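Long form salivary protein D7L1 (Aedes aegypti, PDB 3DXL) binds and sequesters biogenic amines and leukotrienes released by the vertebrate host, easing blood feeding by the female mosquito. Local coordinates at residues A[231-234]-A[235-238]. Residues are numbered along the deposited sequence; the frame is centred on the assembly and turned at random.
Sequences DCKS and KEPS
Lys-233 and Glu-236 each set CG opposite the backbone N, with chi1 at -177° and -152°, and their side chains run alongside one another in the same direction where helix 223-234 passes into a loop. Lys-233 CE approaches Glu-236 OE2 to 3.8 Å. The charged ends remain beyond salt-bridge distance, Lys-233 NZ to Glu-236 OE2 being 4.4 Å, and the attraction between them is probably modest. Glutamate suits its place because its chain, extended beyond CG, carries the carboxylate to helix 243-253, where OE2 hydrogen-bonds Tyr-247 OH; lysine lends an aliphatic stem to lie beside it at the exposed surface.

The backbone bonds tighten here from i+4 to i+3 spacing. Lys-235 N bonds to Cys-232 O at 3.1 Å and reaches Asp-231 O only weakly, while Glu-236 N meets Lys-233 O at 3.1 Å with a fairly straight N-H (161°). Both stronger donors stand above the plane of their acceptor carbonyl, as a tightened turn would give. Serine suits position 234 because its short hydroxyl can fold back along the helix: Ser-234 OG donates to Asp-231 O at 2.6 Å, supplementing the weak backbone bond there. The long, flexible chain of Lys-235 bends at chi3 and lays CE 3.4 Å from Asp-231 O. Only cysteine can supply the disulfide to Cys-250, and Cys-232 makes it from a buried position.

The chemistry thus implies a turn held mainly by backbone and serine bonds, joined to helix 243-253 by the disulfide, by a His-246 bond to Cys-232 O and by the Glu-236 bond to Tyr-247.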
loop_
_atom_site.group_PDB
_atom_site.type_symbol
_atom_site.label_atom_id
_atom_site.label_comp_id
_atom_site.label_asym_id
_atom_site.label_seq_id
_atom_site.Cartn_x
_atom_site.Cartn_y
_atom_site.Cartn_z
ATOM N N ASP A 231 -17.552 -0.621 -17.398
ATOM C CA ASP A 231 -17.363 -0.837 -18.832
ATOM C C ASP A 231 -15.976 -1.405 -19.141
ATOM O O ASP A 231 -15.855 -2.344 -19.923
ATOM C CB ASP A 231 -17.610 0.453 -19.620
ATOM C CG ASP A 231 -19.080 0.672 -19.951
ATOM O OD1 ASP A 231 -19.953 0.062 -19.294
ATOM O OD2 ASP A 231 -19.363 1.457 -20.879
ATOM N N CYS A 232 -14.940 -0.853 -18.509
ATOM C CA CYS A 232 -13.569 -1.360 -18.680
ATOM C C CYS A 232 -13.469 -2.821 -18.236
ATOM O O CYS A 232 -12.817 -3.634 -18.897
ATOM C CB CYS A 232 -12.551 -0.531 -17.880
ATOM S SG CYS A 232 -12.398 1.227 -18.314
ATOM N N LYS A 233 -14.126 -3.140 -17.117
ATOM C CA LYS A 233 -14.134 -4.500 -16.578
ATOM C C LYS A 233 -14.861 -5.466 -17.503
ATOM O O LYS A 233 -14.461 -6.618 -17.627
ATOM C CB LYS A 233 -14.734 -4.540 -15.166
ATOM C CG LYS A 233 -14.701 -5.928 -14.530
ATOM C CD LYS A 233 -14.500 -5.882 -13.020
ATOM C CE LYS A 233 -13.982 -7.223 -12.505
ATOM N NZ LYS A 233 -14.717 -8.396 -13.066
ATOM N N SER A 234 -15.916 -4.985 -18.160
ATOM C CA SER A 234 -16.677 -5.806 -19.108
ATOM C C SER A 234 -15.835 -6.213 -20.323
ATOM O O SER A 234 -16.174 -7.173 -21.023
ATOM C CB SER A 234 -17.969 -5.101 -19.541
ATOM O OG SER A 234 -17.718 -4.093 -20.505
ATOM N N LYS A 235 -14.735 -5.491 -20.547
ATOM C CA LYS A 235 -13.810 -5.760 -21.650
ATOM C C LYS A 235 -12.409 -6.148 -21.163
ATOM O O LYS A 235 -11.433 -6.078 -21.911
ATOM C CB LYS A 235 -13.745 -4.556 -22.594
ATOM C CG LYS A 235 -14.969 -4.419 -23.495
ATOM C CD LYS A 235 -15.014 -3.069 -24.195
ATOM C CE LYS A 235 -15.586 -1.994 -23.285
ATOM N NZ LYS A 235 -15.769 -0.692 -23.991
ATOM N N GLU A 236 -12.327 -6.565 -19.904
ATOM C CA GLU A 236 -11.090 -7.030 -19.297
ATOM C C GLU A 236 -10.433 -8.122 -20.141
ATOM O O GLU A 236 -11.113 -9.070 -20.546
ATOM C CB GLU A 236 -11.420 -7.600 -17.922
ATOM C CG GLU A 236 -10.320 -7.526 -16.923
ATOM C CD GLU A 236 -10.775 -8.018 -15.575
ATOM O OE1 GLU A 236 -11.066 -9.231 -15.446
ATOM O OE2 GLU A 236 -10.833 -7.199 -14.639
ATOM N N PRO A 237 -9.114 -8.002 -20.402
ATOM C CA PRO A 237 -8.398 -9.057 -21.124
ATOM C C PRO A 237 -8.228 -10.315 -20.273
ATOM O O PRO A 237 -8.285 -10.243 -19.039
ATOM C CB PRO A 237 -7.036 -8.421 -21.417
ATOM C CG PRO A 237 -6.857 -7.419 -20.336
ATOM C CD PRO A 237 -8.224 -6.882 -20.047
ATOM N N SER A 238 -8.033 -11.450 -20.938
ATOM C CA SER A 238 -7.913 -12.733 -20.252
ATOM C C SER A 238 -6.499 -13.009 -19.745
ATOM O O SER A 238 -6.338 -13.725 -18.760
ATOM C CB SER A 238 -8.404 -13.872 -21.149
ATOM O OG SER A 238 -7.687 -13.899 -22.370
HETATM O O HOH W 1 -13.845 -9.226 -20.535
#